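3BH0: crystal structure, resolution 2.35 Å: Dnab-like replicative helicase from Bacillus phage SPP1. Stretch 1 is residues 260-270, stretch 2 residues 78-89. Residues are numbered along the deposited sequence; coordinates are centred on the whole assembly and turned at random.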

ATOM      1  N   ILE A 260      -6.111  -1.322  -8.553  1.00 33.74           N
ATOM      2  CA  ILE A 260      -6.085   0.091  -8.251  1.00 33.32           C
ATOM      3  C   ILE A 260      -7.123   0.377  -7.185  1.00 33.03           C
ATOM      4  O   ILE A 260      -8.329   0.265  -7.409  1.00 32.36           O
ATOM      5  CB  ILE A 260      -6.340   0.957  -9.502  1.00 33.42           C
ATOM      6  CG1 ILE A 260      -5.268   0.678 -10.564  1.00 32.76           C
ATOM      7  CG2 ILE A 260      -6.424   2.456  -9.117  1.00 33.60           C
ATOM      8  CD1 ILE A 260      -5.495   1.379 -11.919  1.00 32.95           C
ATOM      9  N   GLU A 261      -6.645   0.738  -6.007  1.00 33.32           N
ATOM     10  CA  GLU A 261      -7.548   1.134  -4.955  1.00 33.86           C
ATOM     11  C   GLU A 261      -7.486   2.639  -4.697  1.00 33.45           C
ATOM     12  O   GLU A 261      -6.446   3.178  -4.352  1.00 33.30           O
ATOM     13  CB  GLU A 261      -7.350   0.281  -3.697  1.00 34.19           C
ATOM     14  CG  GLU A 261      -5.950  -0.184  -3.459  1.00 36.77           C
ATOM     15  CD  GLU A 261      -5.864  -1.394  -2.548  1.00 38.61           C
ATOM     16  OE1 GLU A 261      -6.098  -2.503  -3.036  1.00 40.46           O
ATOM     17  OE2 GLU A 261      -5.515  -1.251  -1.360  1.00 39.87           O
ATOM     18  N   PHE A 262      -8.609   3.308  -4.946  1.00 33.12           N
ATOM     19  CA  PHE A 262      -8.790   4.707  -4.601  1.00 33.19           C
ATOM     20  C   PHE A 262      -9.313   4.819  -3.174  1.00 33.14           C
ATOM     21  O   PHE A 262     -10.054   3.954  -2.705  1.00 32.80           O
ATOM     22  CB  PHE A 262      -9.797   5.375  -5.539  1.00 33.24           C
ATOM     23  CG  PHE A 262      -9.337   5.503  -6.968  1.00 32.46           C
ATOM     24  CD1 PHE A 262      -8.059   5.934  -7.275  1.00 33.17           C
ATOM     25  CD2 PHE A 262     -10.219   5.248  -8.007  1.00 33.25           C
ATOM     26  CE1 PHE A 262      -7.652   6.075  -8.610  1.00 32.92           C
ATOM     27  CE2 PHE A 262      -9.833   5.398  -9.345  1.00 33.00           C
ATOM     28  CZ  PHE A 262      -8.545   5.807  -9.644  1.00 33.12           C
ATOM     29  N   LEU A 263      -8.904   5.881  -2.492  1.00 33.33           N
ATOM     30  CA  LEU A 263      -9.449   6.238  -1.192  1.00 34.11           C
ATOM     31  C   LEU A 263     -10.252   7.524  -1.309  1.00 34.91           C
ATOM     32  O   LEU A 263      -9.851   8.472  -1.978  1.00 34.91           O
ATOM     33  CB  LEU A 263      -8.339   6.405  -0.154  1.00 33.84           C
ATOM     34  CG  LEU A 263      -7.741   5.216   0.617  1.00 35.02           C
ATOM     35  CD1 LEU A 263      -8.002   3.837   0.022  1.00 35.00           C
ATOM     36  CD2 LEU A 263      -6.264   5.430   0.733  1.00 36.52           C
ATOM     37  N   TYR A 264     -11.403   7.542  -0.658  1.00 36.03           N
ATOM     38  CA  TYR A 264     -12.253   8.708  -0.614  1.00 36.89           C
ATOM     39  C   TYR A 264     -12.818   8.797   0.780  1.00 37.83           C
ATOM     40  O   TYR A 264     -13.349   7.819   1.305  1.00 37.27           O
ATOM     41  CB  TYR A 264     -13.366   8.559  -1.641  1.00 37.05           C
ATOM     42  CG  TYR A 264     -14.391   9.659  -1.639  1.00 36.91           C
ATOM     43  CD1 TYR A 264     -14.119  10.887  -2.234  1.00 38.17           C
ATOM     44  CD2 TYR A 264     -15.642   9.465  -1.068  1.00 36.68           C
ATOM     45  CE1 TYR A 264     -15.067  11.895  -2.249  1.00 38.52           C
ATOM     46  CE2 TYR A 264     -16.594  10.463  -1.071  1.00 36.66           C
ATOM     47  CZ  TYR A 264     -16.307  11.674  -1.660  1.00 38.00           C
ATOM     48  OH  TYR A 264     -17.251  12.671  -1.672  1.00 38.08           O
ATOM     49  N   ARG A 265     -12.681   9.972   1.381  1.00 39.63           N
ATOM     50  CA  ARG A 265     -13.193  10.224   2.721  1.00 41.41           C
ATOM     51  C   ARG A 265     -14.249  11.331   2.612  1.00 42.48           C
ATOM     52  O   ARG A 265     -13.912  12.508   2.525  1.00 42.85           O
ATOM     53  CB  ARG A 265     -12.024  10.613   3.617  1.00 41.58           C
ATOM     54  CG  ARG A 265     -12.327  10.655   5.090  1.00 42.82           C
ATOM     55  CD  ARG A 265     -11.088  11.068   5.861  1.00 45.13           C
ATOM     56  NE  ARG A 265     -11.418  12.131   6.801  1.00 49.18           N
ATOM     57  CZ  ARG A 265     -10.962  13.380   6.735  1.00 50.16           C
ATOM     58  NH1 ARG A 265     -10.110  13.745   5.785  1.00 50.26           N
ATOM     59  NH2 ARG A 265     -11.356  14.266   7.639  1.00 52.28           N
ATOM     60  N   ASP A 266     -15.525  10.944   2.574  1.00 43.90           N
ATOM     61  CA  ASP A 266     -16.622  11.877   2.243  1.00 45.36           C
ATOM     62  C   ASP A 266     -16.671  13.129   3.121  1.00 45.64           C
ATOM     63  O   ASP A 266     -17.024  14.212   2.638  1.00 45.87           O
ATOM     64  CB  ASP A 266     -17.998  11.172   2.235  1.00 45.71           C
ATOM     65  CG  ASP A 266     -19.107  12.029   1.597  1.00 47.87           C
ATOM     66  OD1 ASP A 266     -19.603  11.693   0.500  1.00 51.59           O
ATOM     67  OD2 ASP A 266     -19.499  13.053   2.173  1.00 51.42           O
ATOM     68  N   ASP A 267     -16.314  12.980   4.398  1.00 45.82           N
ATOM     69  CA  ASP A 267     -16.461  14.079   5.360  1.00 45.93           C
ATOM     70  C   ASP A 267     -15.358  15.140   5.275  1.00 46.04           C
ATOM     71  O   ASP A 267     -15.442  16.179   5.940  1.00 45.93           O
ATOM     72  CB  ASP A 267     -16.701  13.571   6.810  1.00 45.76           C
ATOM     73  CG  ASP A 267     -15.511  12.811   7.392  1.00 45.21           C
ATOM     74  OD1 ASP A 267     -14.432  12.789   6.762  1.00 45.60           O
ATOM     75  OD2 ASP A 267     -15.654  12.238   8.493  1.00 42.35           O
ATOM     76  N   TYR A 268     -14.346  14.880   4.446  1.00 46.26           N
ATOM     77  CA  TYR A 268     -13.412  15.918   4.031  1.00 46.67           C
ATOM     78  C   TYR A 268     -14.119  16.918   3.124  1.00 47.13           C
ATOM     79  O   TYR A 268     -13.878  18.109   3.215  1.00 47.02           O
ATOM     80  CB  TYR A 268     -12.189  15.342   3.308  1.00 46.51           C
ATOM     81  CG  TYR A 268     -11.169  16.394   2.919  1.00 46.18           C
ATOM     82  CD1 TYR A 268     -10.258  16.885   3.862  1.00 46.74           C
ATOM     83  CD2 TYR A 268     -11.120  16.911   1.625  1.00 45.26           C
ATOM     84  CE1 TYR A 268      -9.325  17.858   3.535  1.00 46.27           C
ATOM     85  CE2 TYR A 268     -10.182  17.888   1.276  1.00 45.63           C
ATOM     86  CZ  TYR A 268      -9.283  18.355   2.240  1.00 47.15           C
ATOM     87  OH  TYR A 268      -8.336  19.326   1.927  1.00 47.35           O
ATOM     88  N   TYR A 269     -14.998  16.417   2.263  1.00 48.30           N
ATOM     89  CA  TYR A 269     -15.642  17.227   1.232  1.00 49.53           C
ATOM     90  C   TYR A 269     -16.985  17.849   1.650  1.00 50.71           C
ATOM     91  O   TYR A 269     -17.227  19.036   1.403  1.00 50.91           O
ATOM     92  CB  TYR A 269     -15.801  16.420  -0.060  1.00 49.38           C
ATOM     93  CG  TYR A 269     -14.492  16.161  -0.760  1.00 49.52           C
ATOM     94  CD1 TYR A 269     -13.696  17.224  -1.213  1.00 49.95           C
ATOM     95  CD2 TYR A 269     -14.034  14.868  -0.957  1.00 48.55           C
ATOM     96  CE1 TYR A 269     -12.479  16.998  -1.840  1.00 48.60           C
ATOM     97  CE2 TYR A 269     -12.823  14.636  -1.586  1.00 48.89           C
ATOM     98  CZ  TYR A 269     -12.054  15.705  -2.024  1.00 48.76           C
ATOM     99  OH  TYR A 269     -10.861  15.474  -2.653  1.00 49.59           O
ATOM    100  N   ASP A 270     -17.859  17.050   2.257  1.00 51.60           N
ATOM    101  CA  ASP A 270     -19.121  17.556   2.760  1.00 52.66           C
ATOM    102  C   ASP A 270     -19.131  17.368   4.266  1.00 53.44           C
ATOM    103  O   ASP A 270     -19.054  16.243   4.754  1.00 53.52           O
ATOM    104  CB  ASP A 270     -20.297  16.833   2.091  1.00 52.92           C
ATOM    105  CG  ASP A 270     -21.581  16.878   2.928  1.00 52.69           C
ATOM    106  OD1 ASP A 270     -21.757  17.799   3.761  1.00 51.71           O
ATOM    107  OD2 ASP A 270     -22.415  15.973   2.750  1.00 51.95           O
TER
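Stretch 2, residues 78-89: SMGKTAFALKQA

The most unusual feature of this contact is the sulfur of Met 79, which accepts a weak hydrogen bond from the backbone N of Arg 265: Arg 265 N lies 3.4 Å from Met 79 SD, with an N-H...S angle of 158°. Stretch 2 begins as a loop, Ser 78 to Gly 80, and then turns into a helix that runs from Lys 81 through Ala 89 and onward. Its N-to-C direction makes an angle of 128° with that of the strand beginning before Ile 260, and the two axes approach to 10.3 Å. The backbones come nearest at the loop, where Met 79 CA is 5.2 Å from Arg 265 CA.

Met 79 has the largest area covered by stretch 1. Its CA-to-CB bond points sideways, but chi1 and chi2, both m, bring the end of the side chain nearer to stretch 1. Its CB packs 4.1 Å from Leu 263 CB, and its methyl CE reaches Tyr 264 CD1 at 3.7 Å and the edge of the Tyr 269 ring, where Met 79 CE to Tyr 269 CE2 is a tight 3.0 Å. Ser 78, with a positive phi of 77°, offers its carbonyl to the Arg 265 side chain, t at chi1 and chi2: Arg 265 NH1 donates to Ser 78 O at 2.7 Å, near the guanidinium plane. Beside it, Ser 78 CB rests 3.5 Å from Tyr 268 CE1.

Gly 80 occupies the N-cap position. At its phi of 108° and psi of 11°, a CB would be jammed against the carbonyl O of the preceding residue, so the backbone itself calls for glycine. Its carbonyl starts the helical bonding, with Phe 84 N to Gly 80 O at 2.7 Å.

On the first turn of the helix, Leu 263 is the main partner. Leu 263 CD2 lies 3.6 Å from Lys 81 CA and 3.8 Å from Phe 84 CD2, while Leu 263 CD1 sits over one face of the Phe 84 ring, 4.0 Å from its centroid and 10° off the normal, a CH-pi contact. The ring's edge meets the carboxylate of Glu 261, with Phe 84 CE2 to Glu 261 OE2 at 3.5 Å. One turn further on, the CA-to-CB bond of Gln 88 also points toward stretch 1. The CA-to-CB bonds of alternate residues Glu 261, Leu 263 and Arg 265 point toward stretch 2, and together the two stretches bury 546 Å².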

ATOM      1  N   SER A  78      -5.311  14.043   2.120  1.00 35.01           N
ATOM      2  CA  SER A  78      -6.198  14.003   3.293  1.00 36.01           C
ATOM      3  C   SER A  78      -7.240  12.896   3.284  1.00 36.24           C
ATOM      4  O   SER A  78      -8.165  12.927   4.098  1.00 36.90           O
ATOM      5  CB  SER A  78      -6.918  15.348   3.496  1.00 36.20           C
ATOM      6  OG  SER A  78      -6.027  16.347   3.938  1.00 37.29           O
ATOM      7  N   MET A  79      -7.119  11.941   2.367  1.00 35.98           N
ATOM      8  CA  MET A  79      -8.052  10.819   2.317  1.00 35.75           C
ATOM      9  C   MET A  79      -7.613   9.638   3.192  1.00 35.87           C
ATOM     10  O   MET A  79      -8.386   8.708   3.399  1.00 36.46           O
ATOM     11  CB  MET A  79      -8.246  10.358   0.882  1.00 35.88           C
ATOM     12  CG  MET A  79      -8.670  11.461  -0.093  1.00 36.56           C
ATOM     13  SD  MET A  79     -10.333  12.169   0.163  1.00 36.23           S
ATOM     14  CE  MET A  79     -10.776  12.417  -1.540  1.00 38.47           C
ATOM     15  N   GLY A  80      -6.382   9.674   3.701  1.00 35.45           N
ATOM     16  CA  GLY A  80      -5.869   8.621   4.585  1.00 35.82           C
ATOM     17  C   GLY A  80      -4.815   7.678   4.006  1.00 35.67           C
ATOM     18  O   GLY A  80      -4.458   6.673   4.633  1.00 35.92           O
ATOM     19  N   LYS A  81      -4.306   8.038   2.827  1.00 35.50           N
ATOM     20  CA  LYS A  81      -3.393   7.234   1.990  1.00 35.14           C
ATOM     21  C   LYS A  81      -2.189   6.645   2.715  1.00 34.54           C
ATOM     22  O   LYS A  81      -1.941   5.447   2.623  1.00 33.89           O
ATOM     23  CB  LYS A  81      -2.927   8.106   0.819  1.00 35.14           C
ATOM     24  CG  LYS A  81      -2.120   7.427  -0.274  1.00 35.00           C
ATOM     25  CD  LYS A  81      -2.095   8.306  -1.533  1.00 33.06           C
ATOM     26  CE  LYS A  81      -1.226   9.547  -1.368  1.00 33.98           C
ATOM     27  NZ  LYS A  81      -1.675  10.643  -2.275  1.00 37.03           N
ATOM     28  N   THR A  82      -1.445   7.495   3.417  1.00 34.45           N
ATOM     29  CA  THR A  82      -0.249   7.058   4.151  1.00 35.07           C
ATOM     30  C   THR A  82      -0.612   6.136   5.315  1.00 34.85           C
ATOM     31  O   THR A  82      -0.073   5.032   5.437  1.00 35.08           O
ATOM     32  CB  THR A  82       0.598   8.265   4.665  1.00 35.40           C
ATOM     33  OG1 THR A  82       0.976   9.089   3.555  1.00 35.96           O
ATOM     34  CG2 THR A  82       1.875   7.779   5.364  1.00 34.57           C
ATOM     35  N   ALA A  83      -1.530   6.609   6.154  1.00 34.77           N
ATOM     36  CA  ALA A  83      -2.095   5.847   7.257  1.00 34.88           C
ATOM     37  C   ALA A  83      -2.597   4.475   6.796  1.00 34.91           C
ATOM     38  O   ALA A  83      -2.356   3.473   7.453  1.00 34.57           O
ATOM     39  CB  ALA A  83      -3.232   6.646   7.916  1.00 34.54           C
ATOM     40  N   PHE A  84      -3.284   4.457   5.653  1.00 35.11           N
ATOM     41  CA  PHE A  84      -3.843   3.244   5.053  1.00 35.18           C
ATOM     42  C   PHE A  84      -2.758   2.283   4.566  1.00 35.38           C
ATOM     43  O   PHE A  84      -2.843   1.063   4.796  1.00 35.46           O
ATOM     44  CB  PHE A  84      -4.776   3.643   3.905  1.00 35.26           C
ATOM     45  CG  PHE A  84      -5.343   2.492   3.140  1.00 34.70           C
ATOM     46  CD1 PHE A  84      -6.441   1.787   3.622  1.00 36.08           C
ATOM     47  CD2 PHE A  84      -4.820   2.143   1.912  1.00 34.55           C
ATOM     48  CE1 PHE A  84      -6.988   0.730   2.891  1.00 35.08           C
ATOM     49  CE2 PHE A  84      -5.361   1.090   1.179  1.00 34.60           C
ATOM     50  CZ  PHE A  84      -6.447   0.386   1.677  1.00 34.62           C
ATOM     51  N   ALA A  85      -1.749   2.832   3.891  1.00 35.00           N
ATOM     52  CA  ALA A  85      -0.607   2.039   3.456  1.00 35.24           C
ATOM     53  C   ALA A  85       0.170   1.456   4.646  1.00 35.27           C
ATOM     54  O   ALA A  85       0.486   0.260   4.663  1.00 35.05           O
ATOM     55  CB  ALA A  85       0.305   2.863   2.556  1.00 34.99           C
ATOM     56  N   LEU A  86       0.463   2.285   5.647  1.00 35.48           N
ATOM     57  CA  LEU A  86       1.202   1.788   6.820  1.00 35.91           C
ATOM     58  C   LEU A  86       0.394   0.751   7.578  1.00 36.42           C
ATOM     59  O   LEU A  86       0.943  -0.215   8.097  1.00 36.33           O
ATOM     60  CB  LEU A  86       1.680   2.919   7.746  1.00 35.11           C
ATOM     61  CG  LEU A  86       2.796   3.822   7.187  1.00 34.55           C
ATOM     62  CD1 LEU A  86       2.913   5.083   7.982  1.00 33.49           C
ATOM     63  CD2 LEU A  86       4.159   3.142   7.086  1.00 32.08           C
ATOM     64  N   LYS A  87      -0.918   0.934   7.604  1.00 37.55           N
ATOM     65  CA  LYS A  87      -1.792  -0.014   8.273  1.00 38.60           C
ATOM     66  C   LYS A  87      -1.571  -1.376   7.618  1.00 39.18           C
ATOM     67  O   LYS A  87      -1.158  -2.327   8.277  1.00 39.21           O
ATOM     68  CB  LYS A  87      -3.238   0.469   8.204  1.00 38.19           C
ATOM     69  CG  LYS A  87      -4.260  -0.436   8.847  1.00 40.79           C
ATOM     70  CD  LYS A  87      -4.022  -0.614  10.327  1.00 44.30           C
ATOM     71  CE  LYS A  87      -4.951  -1.691  10.869  1.00 46.01           C
ATOM     72  NZ  LYS A  87      -4.842  -1.747  12.351  1.00 47.13           N
ATOM     73  N   GLN A  88      -1.790  -1.428   6.305  1.00 40.21           N
ATOM     74  CA  GLN A  88      -1.468  -2.583   5.468  1.00 40.90           C
ATOM     75  C   GLN A  88      -0.079  -3.150   5.710  1.00 41.60           C
ATOM     76  O   GLN A  88       0.065  -4.354   5.911  1.00 41.98           O
ATOM     77  CB  GLN A  88      -1.630  -2.253   3.983  1.00 40.71           C
ATOM     78  CG  GLN A  88      -3.061  -2.039   3.566  1.00 40.22           C
ATOM     79  CD  GLN A  88      -3.323  -2.356   2.108  1.00 41.63           C
ATOM     80  OE1 GLN A  88      -4.105  -1.670   1.449  1.00 43.47           O
ATOM     81  NE2 GLN A  88      -2.680  -3.394   1.592  1.00 40.49           N
ATOM     82  N   ALA A  89       0.940  -2.295   5.697  1.00 42.48           N
ATOM     83  CA  ALA A  89       2.310  -2.757   5.898  1.00 43.55           C
ATOM     84  C   ALA A  89       2.435  -3.603   7.162  1.00 44.70           C
ATOM     85  O   ALA A  89       3.080  -4.649   7.158  1.00 44.99           O
ATOM     86  CB  ALA A  89       3.279  -1.587   5.941  1.00 43.65           C
TER